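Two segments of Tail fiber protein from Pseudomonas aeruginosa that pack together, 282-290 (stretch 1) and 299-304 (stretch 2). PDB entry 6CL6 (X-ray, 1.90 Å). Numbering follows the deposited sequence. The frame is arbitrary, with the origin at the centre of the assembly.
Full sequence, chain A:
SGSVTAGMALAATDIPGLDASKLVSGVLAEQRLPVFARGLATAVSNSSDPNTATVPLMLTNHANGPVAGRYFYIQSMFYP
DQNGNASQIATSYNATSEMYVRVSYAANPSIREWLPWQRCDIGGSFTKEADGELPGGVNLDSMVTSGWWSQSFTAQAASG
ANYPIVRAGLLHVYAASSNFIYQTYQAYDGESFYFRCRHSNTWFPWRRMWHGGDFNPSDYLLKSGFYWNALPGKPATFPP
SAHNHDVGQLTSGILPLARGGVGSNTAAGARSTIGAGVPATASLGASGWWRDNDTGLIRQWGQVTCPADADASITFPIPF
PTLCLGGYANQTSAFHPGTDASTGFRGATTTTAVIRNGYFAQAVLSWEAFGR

Stretch 1 282-290: ASLGASGWW
Stretch 2, residues 299-304: RQWGQV

Antiparallel strands are held by backbone hydrogen bonds, but a loop that leads into such a pair can be anchored by other means, and side chains of the partner strand can supply them. The contact between residues 282-290 and 299-304 of this tail fiber protein is a compact example. Strand 288-290 runs against strand 299-304 at 164° between their N-to-C directions, with a closest axial approach of 4.7 Å.

The shortest direct hydrogen bonds between the stretches lie at the Trp-290/Arg-299 pair, where Trp-290 N donates to Arg-299 O and Arg-299 N to Trp-290 O, each at 2.8 Å. Two residues along, Gly-288 and Trp-301 repeat the reciprocal pattern more loosely: Trp-301 N to Gly-288 O is 3.1 Å and Gly-288 N to Trp-301 O is 3.3 Å. Between them Trp-289 and Gln-300 form a non-hydrogen-bonded pair, their CA atoms 4.2 Å apart, against 5.3 Å for Trp-290 and Arg-299 and 5.7 Å for Gly-288 and Trp-301. This close approach brings CA-H groups onto carbonyls already engaged in the ladder: Trp-289 CA lies 3.2 Å from Arg-299 O, and Gln-300 CA 3.3 Å from Gly-288 O.

Beyond Gly-288 the first stretch leaves the ladder, and side chains take over as donors. Trp-301 NE1 reaches Gly-285 O at 3.0 Å with a nearly straight N-H...O angle of 165°, and Gln-303 NE2 donates to Ala-286 O at 3.1 Å. Gly-285 (phi/psi -88/-178°), Ala-286 (-55/-44°) and Ser-287 (-103/122°) carry the chain through the turn into the extended Gly-288 (-161/-178°). A water extends this polar edge, 2.5 Å from Ser-287 OG and accepting from Gln-303 N at 2.9 Å; the Ser-287 chi1 is m, and Gln-303 has chi1 m and chi2 p.

The indole of Trp-301 is the center of the packing. With chi1 at 54° (p) and chi2 at 91°, the ring lies against the other stretch, which covers 116 Å² of Trp-301 as a whole. Gly-288 N and Trp-289 N sit over one ring face, whereas Leu-284 CD2 meets the edge, 3.8 Å from Trp-301 CH2, as the leucine adopts chi1 m and chi2 t. Gly-288 is fitted closely here: an ideal CB would come within 3.0 Å of Trp-301 CZ2 and 2.2 Å of Ser-283 O. Within the first stretch, Ser-283 N to Trp-289 O (2.9 Å) and Trp-289 N to Ser-283 O (3.1 Å) close the loop on itself.

Trp-290 (chi1 t, chi2 90°) projects on the same sheet face as Trp-301, its CB 4.1 Å from Trp-301 CH2. Arg-299 (m, t, p; chi4 88°) starts on that face, but its guanidinium leads away to partners elsewhere in the structure. Trp-289 (chi1 p, chi2 -94°) and Gln-300 (chi1 m, chi2 t) share the other face, with Trp-289 CB 3.9 Å from Gln-300 CG. In all, 472 Å² is buried.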

ATOM      1  N   ALA A 282     -15.674  -5.779  80.431  1.00 25.35           N
ATOM      2  CA  ALA A 282     -16.160  -5.746  81.804  1.00 27.72           C
ATOM      3  C   ALA A 282     -17.332  -6.700  81.946  1.00 25.70           C
ATOM      4  O   ALA A 282     -17.912  -7.158  80.954  1.00 25.22           O
ATOM      5  CB  ALA A 282     -16.573  -4.326  82.203  1.00 22.03           C
ATOM      6  N   SER A 283     -17.628  -7.028  83.208  1.00 30.11           N
ATOM      7  CA  SER A 283     -18.864  -7.681  83.614  1.00 23.25           C
ATOM      8  C   SER A 283     -19.390  -6.858  84.783  1.00 22.59           C
ATOM      9  O   SER A 283     -18.885  -6.974  85.902  1.00 24.27           O
ATOM     10  CB  SER A 283     -18.624  -9.133  84.016  1.00 29.55           C
ATOM     11  OG  SER A 283     -19.792  -9.665  84.596  1.00 24.35           O
ATOM     12  N   LEU A 284     -20.382  -6.022  84.525  1.00 25.71           N
ATOM     13  CA  LEU A 284     -20.758  -4.972  85.472  1.00 29.52           C
ATOM     14  C   LEU A 284     -21.942  -5.390  86.336  1.00 23.51           C
ATOM     15  O   LEU A 284     -22.916  -4.659  86.478  1.00 27.49           O
ATOM     16  CB  LEU A 284     -21.059  -3.684  84.714  1.00 29.25           C
ATOM     17  CG  LEU A 284     -19.916  -3.111  83.869  1.00 24.76           C
ATOM     18  CD1 LEU A 284     -20.325  -1.806  83.212  1.00 40.55           C
ATOM     19  CD2 LEU A 284     -18.653  -2.897  84.719  1.00 26.39           C
ATOM     20  N   GLY A 285     -21.852  -6.564  86.950  1.00 27.15           N
ATOM     21  CA  GLY A 285     -22.830  -6.984  87.933  1.00 34.01           C
ATOM     22  C   GLY A 285     -22.464  -6.514  89.331  1.00 30.91           C
ATOM     23  O   GLY A 285     -21.471  -5.818  89.543  1.00 23.69           O
ATOM     24  N   ALA A 286     -23.304  -6.904  90.299  1.00 21.72           N
ATOM     25  CA  ALA A 286     -23.037  -6.593  91.697  1.00 29.59           C
ATOM     26  C   ALA A 286     -21.662  -7.092  92.124  1.00 25.09           C
ATOM     27  O   ALA A 286     -20.931  -6.397  92.837  1.00 28.72           O
ATOM     28  CB  ALA A 286     -24.122  -7.203  92.578  1.00 30.43           C
ATOM     29  N   SER A 287     -21.308  -8.301  91.732  1.00 26.06           N
ATOM     30  CA  SER A 287     -19.927  -8.765  91.770  1.00 23.12           C
ATOM     31  C   SER A 287     -19.431  -8.706  90.334  1.00 24.87           C
ATOM     32  O   SER A 287     -20.021  -9.329  89.443  1.00 22.67           O
ATOM     33  CB  SER A 287     -19.825 -10.183  92.324  1.00 43.82           C
ATOM     34  OG  SER A 287     -20.269 -10.236  93.665  1.00 51.32           O
ATOM     35  N   GLY A 288     -18.365  -7.956  90.102  1.00 19.76           N
ATOM     36  CA  GLY A 288     -17.976  -7.744  88.719  1.00 25.57           C
ATOM     37  C   GLY A 288     -16.546  -7.279  88.592  1.00 19.85           C
ATOM     38  O   GLY A 288     -15.819  -7.152  89.578  1.00 19.36           O
ATOM     39  N   TRP A 289     -16.148  -7.036  87.336  1.00 19.93           N
ATOM     40  CA  TRP A 289     -14.792  -6.638  87.028  1.00 20.17           C
ATOM     41  C   TRP A 289     -14.797  -5.731  85.803  1.00 20.68           C
ATOM     42  O   TRP A 289     -15.764  -5.679  85.036  1.00 23.01           O
ATOM     43  CB  TRP A 289     -13.915  -7.861  86.791  1.00 24.57           C
ATOM     44  CG  TRP A 289     -14.454  -8.749  85.702  1.00 24.26           C
ATOM     45  CD1 TRP A 289     -15.262  -9.836  85.858  1.00 25.67           C
ATOM     46  CD2 TRP A 289     -14.223  -8.619  84.300  1.00 19.68           C
ATOM     47  NE1 TRP A 289     -15.551 -10.394  84.633  1.00 24.23           N
ATOM     48  CE2 TRP A 289     -14.922  -9.662  83.661  1.00 25.47           C
ATOM     49  CE3 TRP A 289     -13.493  -7.719  83.515  1.00 24.49           C
ATOM     50  CZ2 TRP A 289     -14.909  -9.835  82.278  1.00 29.00           C
ATOM     51  CZ3 TRP A 289     -13.482  -7.893  82.133  1.00 42.24           C
ATOM     52  CH2 TRP A 289     -14.193  -8.936  81.532  1.00 32.77           C
ATOM     53  N   TRP A 290     -13.706  -5.001  85.649  1.00 21.03           N
ATOM     54  CA  TRP A 290     -13.498  -4.111  84.501  1.00 20.28           C
ATOM     55  C   TRP A 290     -12.020  -4.180  84.160  1.00 20.10           C
ATOM     56  O   TRP A 290     -11.164  -4.201  85.051  1.00 21.35           O
ATOM     57  CB  TRP A 290     -13.937  -2.667  84.826  1.00 23.42           C
ATOM     58  CG  TRP A 290     -13.616  -1.639  83.804  1.00 22.44           C
ATOM     59  CD1 TRP A 290     -14.402  -1.239  82.748  1.00 20.49           C
ATOM     60  CD2 TRP A 290     -12.422  -0.847  83.721  1.00 22.79           C
ATOM     61  NE1 TRP A 290     -13.768  -0.268  82.028  1.00 21.66           N
ATOM     62  CE2 TRP A 290     -12.550  -0.010  82.593  1.00 34.60           C
ATOM     63  CE3 TRP A 290     -11.256  -0.779  84.480  1.00 27.62           C
ATOM     64  CZ2 TRP A 290     -11.551   0.895  82.210  1.00 22.95           C
ATOM     65  CZ3 TRP A 290     -10.268   0.127  84.103  1.00 33.10           C
ATOM     66  CH2 TRP A 290     -10.431   0.950  82.982  1.00 30.61           C
ATOM     67  N   ARG A 299      -9.913  -3.879  87.584  1.00 22.93           N
ATOM     68  CA  ARG A 299     -10.566  -3.518  88.834  1.00 22.92           C
ATOM     69  C   ARG A 299     -11.736  -4.461  89.064  1.00 28.28           C
ATOM     70  O   ARG A 299     -12.459  -4.812  88.125  1.00 23.01           O
ATOM     71  CB  ARG A 299     -11.073  -2.074  88.830  1.00 24.88           C
ATOM     72  CG  ARG A 299      -9.969  -1.031  88.742  1.00 42.46           C
ATOM     73  CD  ARG A 299     -10.493   0.357  89.132  1.00 42.28           C
ATOM     74  NE  ARG A 299     -10.797   0.483  90.564  1.00 40.88           N
ATOM     75  CZ  ARG A 299      -9.915   0.844  91.507  1.00 30.68           C
ATOM     76  NH1 ARG A 299      -8.652   1.110  91.189  1.00 40.64           N
ATOM     77  NH2 ARG A 299     -10.303   0.942  92.769  1.00 40.97           N
ATOM     78  N   GLN A 300     -11.927  -4.860  90.318  1.00 22.99           N
ATOM     79  CA  GLN A 300     -12.974  -5.803  90.660  1.00 25.48           C
ATOM     80  C   GLN A 300     -13.636  -5.329  91.954  1.00 23.03           C
ATOM     81  O   GLN A 300     -13.096  -4.488  92.666  1.00 22.98           O
ATOM     82  CB  GLN A 300     -12.426  -7.228  90.846  1.00 23.69           C
ATOM     83  CG  GLN A 300     -11.445  -7.683  89.776  1.00 23.12           C
ATOM     84  CD  GLN A 300     -11.282  -9.208  89.742  1.00 24.73           C
ATOM     85  OE1 GLN A 300     -12.260  -9.939  89.764  1.00 23.24           O
ATOM     86  NE2 GLN A 300     -10.044  -9.672  89.713  1.00 24.82           N
ATOM     87  N   TRP A 301     -14.821  -5.875  92.225  1.00 23.08           N
ATOM     88  CA  TRP A 301     -15.589  -5.454  93.396  1.00 23.06           C
ATOM     89  C   TRP A 301     -16.581  -6.540  93.772  1.00 23.13           C
ATOM     90  O   TRP A 301     -16.881  -7.444  92.988  1.00 23.18           O
ATOM     91  CB  TRP A 301     -16.342  -4.145  93.134  1.00 23.02           C
ATOM     92  CG  TRP A 301     -17.180  -4.225  91.916  1.00 27.62           C
ATOM     93  CD1 TRP A 301     -18.484  -4.602  91.837  1.00 25.59           C
ATOM     94  CD2 TRP A 301     -16.763  -3.936  90.569  1.00 24.18           C
ATOM     95  NE1 TRP A 301     -18.899  -4.572  90.515  1.00 23.72           N
ATOM     96  CE2 TRP A 301     -17.867  -4.144  89.733  1.00 23.06           C
ATOM     97  CE3 TRP A 301     -15.560  -3.495  90.003  1.00 25.34           C
ATOM     98  CZ2 TRP A 301     -17.803  -3.959  88.343  1.00 23.06           C
ATOM     99  CZ3 TRP A 301     -15.505  -3.307  88.624  1.00 32.39           C
ATOM    100  CH2 TRP A 301     -16.623  -3.534  87.829  1.00 23.02           C
ATOM    101  N   GLY A 302     -17.094  -6.419  94.990  1.00 23.13           N
ATOM    102  CA  GLY A 302     -18.044  -7.374  95.518  1.00 25.67           C
ATOM    103  C   GLY A 302     -18.444  -6.957  96.922  1.00 23.17           C
ATOM    104  O   GLY A 302     -18.127  -5.854  97.375  1.00 23.11           O
ATOM    105  N   GLN A 303     -19.167  -7.847  97.586  1.00 23.22           N
ATOM    106  CA  GLN A 303     -19.570  -7.627  98.975  1.00 23.21           C
ATOM    107  C   GLN A 303     -19.371  -8.924  99.745  1.00 26.04           C
ATOM    108  O   GLN A 303     -19.334 -10.004  99.161  1.00 23.32           O
ATOM    109  CB  GLN A 303     -21.023  -7.173  99.105  1.00 23.21           C
ATOM    110  CG  GLN A 303     -21.419  -6.001  98.233  1.00 41.24           C
ATOM    111  CD  GLN A 303     -21.741  -6.422  96.797  1.00 56.13           C
ATOM    112  OE1 GLN A 303     -22.384  -7.457  96.572  1.00 49.65           O
ATOM    113  NE2 GLN A 303     -21.291  -5.624  95.816  1.00 47.81           N
ATOM    114  N   VAL A 304     -19.249  -8.810 101.072  1.00 19.17           N
ATOM    115  CA  VAL A 304     -18.993  -9.983 101.897  1.00 25.14           C
ATOM    116  C   VAL A 304     -19.552  -9.727 103.287  1.00 30.52           C
ATOM    117  O   VAL A 304     -19.480  -8.612 103.797  1.00 19.78           O
ATOM    118  CB  VAL A 304     -17.481 -10.317 101.926  1.00 20.33           C
ATOM    119  CG1 VAL A 304     -16.687  -9.234 102.613  1.00 24.64           C
ATOM    120  CG2 VAL A 304     -17.232 -11.664 102.565  1.00 22.14           C
TER
HETATM  121  O   HOH W   1     -19.924 -10.189  96.131  1.00 27.40           O